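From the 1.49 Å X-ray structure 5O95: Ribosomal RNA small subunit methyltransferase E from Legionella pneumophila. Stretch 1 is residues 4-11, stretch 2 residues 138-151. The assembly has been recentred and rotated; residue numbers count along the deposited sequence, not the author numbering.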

# COMPACT_ATOMS: atom_id res chain seq x y z
N VAL B 4 -15.62 -21.10 0.05
CA VAL B 4 -15.40 -20.14 1.12
C VAL B 4 -14.05 -20.42 1.76
O VAL B 4 -13.68 -21.58 1.99
N ARG B 5 -13.29 -19.37 2.05
CA ARG B 5 -12.01 -19.53 2.73
C ARG B 5 -12.24 -19.67 4.23
O ARG B 5 -13.03 -18.93 4.82
N THR B 6 -11.55 -20.63 4.84
CA THR B 6 -11.77 -20.93 6.24
C THR B 6 -11.30 -19.77 7.11
O THR B 6 -10.20 -19.24 6.92
N ILE B 7 -12.14 -19.39 8.07
CA ILE B 7 -11.80 -18.36 9.04
C ILE B 7 -10.60 -18.81 9.87
O ILE B 7 -10.57 -19.92 10.41
N ARG B 8 -9.61 -17.92 10.01
CA ARG B 8 -8.41 -18.16 10.80
C ARG B 8 -8.45 -17.32 12.07
O ARG B 8 -8.82 -16.14 12.03
N ILE B 9 -8.04 -17.92 13.19
CA ILE B 9 -8.10 -17.28 14.51
C ILE B 9 -6.81 -17.60 15.24
O ILE B 9 -6.45 -18.78 15.39
N TYR B 10 -6.12 -16.58 15.74
CA TYR B 10 -4.90 -16.80 16.50
C TYR B 10 -5.27 -17.20 17.92
O TYR B 10 -6.01 -16.49 18.61
N GLN B 11 -4.74 -18.35 18.38
CA GLN B 11 -4.83 -18.73 19.78
C GLN B 11 -3.47 -19.27 20.19
O GLN B 11 -3.00 -20.25 19.59
N ILE B 138 -1.81 -6.29 14.03
CA ILE B 138 -0.88 -7.25 13.45
C ILE B 138 -1.44 -8.66 13.52
O ILE B 138 -1.39 -9.42 12.55
N ILE B 139 -2.01 -9.02 14.68
CA ILE B 139 -2.59 -10.36 14.81
C ILE B 139 -3.72 -10.55 13.80
O ILE B 139 -3.79 -11.59 13.11
N GLY B 140 -4.58 -9.54 13.68
CA GLY B 140 -5.66 -9.61 12.71
C GLY B 140 -5.14 -9.77 11.30
O GLY B 140 -5.70 -10.51 10.49
N ALA B 141 -4.04 -9.08 10.98
CA ALA B 141 -3.48 -9.18 9.63
C ALA B 141 -2.87 -10.56 9.38
O ALA B 141 -2.94 -11.08 8.26
N CYS B 142 -2.30 -11.18 10.41
CA CYS B 142 -1.82 -12.55 10.25
C CYS B 142 -2.98 -13.50 10.06
O CYS B 142 -2.88 -14.45 9.27
N GLU B 143 -4.09 -13.28 10.78
CA GLU B 143 -5.28 -14.09 10.54
C GLU B 143 -5.71 -13.98 9.09
O GLU B 143 -6.02 -14.98 8.44
N GLN B 144 -5.71 -12.75 8.54
CA GLN B 144 -6.17 -12.53 7.17
C GLN B 144 -5.20 -13.08 6.12
O GLN B 144 -5.63 -13.66 5.12
N CYS B 145 -3.89 -12.90 6.32
CA CYS B 145 -2.94 -13.18 5.24
C CYS B 145 -2.37 -14.60 5.27
O CYS B 145 -1.78 -15.04 4.27
N GLY B 146 -2.55 -15.34 6.36
CA GLY B 146 -2.08 -16.71 6.42
C GLY B 146 -0.78 -16.91 7.17
O GLY B 146 -0.34 -18.05 7.30
N ARG B 147 -0.15 -15.85 7.69
CA ARG B 147 1.05 -16.04 8.50
C ARG B 147 0.65 -16.71 9.80
O ARG B 147 -0.32 -16.30 10.44
N ASN B 148 1.44 -17.71 10.18
CA ASN B 148 1.20 -18.45 11.42
C ASN B 148 2.21 -18.13 12.50
O ASN B 148 2.27 -18.82 13.53
N GLN B 149 2.93 -17.03 12.31
CA GLN B 149 3.88 -16.48 13.25
C GLN B 149 3.60 -15.00 13.25
O GLN B 149 3.36 -14.43 12.18
N ILE B 150 3.60 -14.39 14.43
CA ILE B 150 3.29 -12.97 14.59
C ILE B 150 4.59 -12.17 14.52
O ILE B 150 5.55 -12.52 15.20
N PRO B 151 4.66 -11.10 13.71
CA PRO B 151 5.85 -10.25 13.71
C PRO B 151 6.12 -9.73 15.11
O PRO B 151 5.20 -9.52 15.90

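The strand 8-10 runs roughly antiparallel to the helix 138-145, at an angle of 146°. The two axes approach to 7.4 Å. The backbones are nearest at Arg-8 and Glu-143, whose CA atoms lie 5.1 Å apart. Along stretch 1, Arg-5, Arg-8 and Tyr-10 point their CA-to-CB bonds toward stretch 2, while Ile-9 points away.

Arg-8 is buried and fits against the C-terminal end of the helix, where Glu-143 O and Gln-144 O have no backbone partner within the stretch; Cys-142 O already accepts from Gly-146 N. Its chi1 is m and chi2 is t, and then chi3 turns to p (51°) and chi4 to 76°. This bent form brings the guanidinium edge to several acceptors. Arg-8 NE donates to Glu-143 O at 2.8 Å. Arg-8 NH2 donates to Cys-142 O at 3.1 Å and to Asn-148 OD1 at 2.9 Å. Arg-8 NH1 also donates to Asn-148 OD1, at 2.9 Å, so this oxygen is held by both terminal nitrogens. Asn-148 has chi1 m and chi2 -43°. Its CA-to-CB bond points sideways, but its end comes nearer to stretch 1. Arg-8 NH2 is also 2.8 Å from Arg-147 O, but the angle is too poor for a hydrogen bond. Over one face of the guanidinium lies Gly-146, with its C atom 3.2 Å from Arg-8 NH2.

Gly-146 has a positive phi of 100° and leaves the helical conformation. A CB here would be jammed against the preceding carbonyl O. It would also sit 3.9 Å from Arg-5 NH2.

Arg-5 is extended, with chi1, chi2 and chi3 all t. It is exposed, and the straight chain carries its guanidinium to the helix end. There Arg-5 NH1 and Arg-5 NH2 both donate to Gln-144 O, at 2.7 and 2.9 Å. The acceptor lies near the guanidinium plane.

Glu-143 has chi1 m, chi2 t and chi3 -27°. Its CA-to-CB bond points sideways, yet the extended chi2 carries the carboxylate to the strand. Glu-143 OE2 accepts from Tyr-10 N at 2.9 Å, with a nearly straight angle of 171°. Glu-143 OE2 is also 3.5 Å from Ile-9 CA.

Tyr-10 forms the apolar part of the contact. With chi1 t and chi2 67°, its ring has Ile-150 CD1 over one face. Tyr-10 CE1 is 4.0 Å from Ile-150 CG1. Tyr-10 CB packs against Ile-139 CG2 at 3.6 Å. Ile-139 is m, t and Ile-150 m, m. Both point toward stretch 1.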

# COMPACT_ATOMS: atom_id res chain seq x y z
CB VAL B 4 -16.54 -20.23 2.16
CG1 VAL B 4 -16.47 -19.07 3.14
CG2 VAL B 4 -17.89 -20.29 1.46
CB ARG B 5 -11.10 -18.34 2.45
CG ARG B 5 -9.70 -18.53 2.99
CD ARG B 5 -8.90 -17.26 2.90
NE ARG B 5 -7.62 -17.37 3.58
CZ ARG B 5 -6.84 -16.34 3.86
NH1 ARG B 5 -7.23 -15.11 3.52
NH2 ARG B 5 -5.69 -16.52 4.48
CB THR B 6 -11.06 -22.24 6.64
OG1 THR B 6 -11.49 -23.30 5.77
CG2 THR B 6 -11.40 -22.63 8.08
CB ILE B 7 -13.03 -18.08 9.91
CG1 ILE B 7 -14.13 -17.42 9.08
CG2 ILE B 7 -12.66 -17.24 11.12
CD1 ILE B 7 -13.76 -16.05 8.56
CB ARG B 8 -7.15 -17.78 10.03
CG ARG B 8 -6.80 -18.76 8.93
CD ARG B 8 -5.86 -18.12 7.92
NE ARG B 8 -4.71 -17.50 8.56
CZ ARG B 8 -3.66 -18.17 9.06
NH1 ARG B 8 -3.60 -19.52 8.99
NH2 ARG B 8 -2.69 -17.51 9.64
CB ILE B 9 -9.30 -17.79 15.34
CG1 ILE B 9 -10.64 -17.52 14.63
CG2 ILE B 9 -9.30 -17.20 16.75
CD1 ILE B 9 -10.98 -16.00 14.53
CB TYR B 10 -4.13 -15.48 16.58
CG TYR B 10 -2.99 -15.47 17.55
CD1 TYR B 10 -1.86 -16.25 17.35
CD2 TYR B 10 -3.05 -14.68 18.69
CE1 TYR B 10 -0.80 -16.23 18.25
CE2 TYR B 10 -1.99 -14.64 19.61
CZ TYR B 10 -0.88 -15.42 19.39
OH TYR B 10 0.16 -15.37 20.29
CB GLN B 11 -5.86 -19.85 19.99
CG GLN B 11 -7.33 -19.44 19.85
CD GLN B 11 -7.78 -18.59 21.02
OE1 GLN B 11 -8.28 -19.09 22.03
NE2 GLN B 11 -7.58 -17.27 20.89
CB ILE B 138 0.48 -7.14 14.14
CG1 ILE B 138 1.12 -5.77 13.84
CG2 ILE B 138 1.37 -8.30 13.79
CD1 ILE B 138 2.31 -5.49 14.71
CB ILE B 139 -3.06 -10.60 16.25
CG1 ILE B 139 -1.85 -10.82 17.15
CG2 ILE B 139 -3.90 -11.89 16.32
CD1 ILE B 139 -2.16 -10.70 18.67
CB ALA B 141 -2.44 -8.06 9.41
CB CYS B 142 -0.97 -12.98 11.45
SG CYS B 142 0.60 -12.06 11.57
CB GLU B 143 -6.41 -13.68 11.47
CG GLU B 143 -6.08 -13.96 12.93
CD GLU B 143 -7.08 -13.41 13.91
OE1 GLU B 143 -7.77 -12.40 13.59
OE2 GLU B 143 -7.16 -13.98 15.03
CB GLN B 144 -6.37 -11.02 6.95
CG GLN B 144 -6.67 -10.61 5.48
CD GLN B 144 -5.42 -10.43 4.61
OE1 GLN B 144 -4.39 -9.92 5.06
NE2 GLN B 144 -5.51 -10.87 3.37
CB CYS B 145 -1.83 -12.10 5.23
SG CYS B 145 -0.50 -12.36 6.36
CB ARG B 147 1.66 -14.69 8.87
CG ARG B 147 2.41 -14.11 7.71
CD ARG B 147 2.96 -12.75 8.11
NE ARG B 147 4.16 -12.92 8.92
CZ ARG B 147 4.97 -11.93 9.29
NH1 ARG B 147 4.71 -10.69 8.88
NH2 ARG B 147 6.05 -12.19 10.02
CB ASN B 148 1.14 -19.95 11.13
CG ASN B 148 0.00 -20.30 10.21
OD1 ASN B 148 -1.09 -19.79 10.37
ND2 ASN B 148 0.25 -21.17 9.24
CB GLN B 149 5.30 -16.74 12.76
CG GLN B 149 6.40 -16.28 13.67
CD GLN B 149 7.78 -16.75 13.22
OE1 GLN B 149 7.93 -17.80 12.57
NE2 GLN B 149 8.80 -15.98 13.56
CB ILE B 150 2.63 -12.71 15.95
CG1 ILE B 150 1.50 -13.72 16.22
CG2 ILE B 150 2.16 -11.23 16.03
CD1 ILE B 150 0.38 -13.69 15.22
CB PRO B 151 5.47 -9.07 12.79
CG PRO B 151 4.20 -9.41 12.13
CD PRO B 151 3.62 -10.68 12.76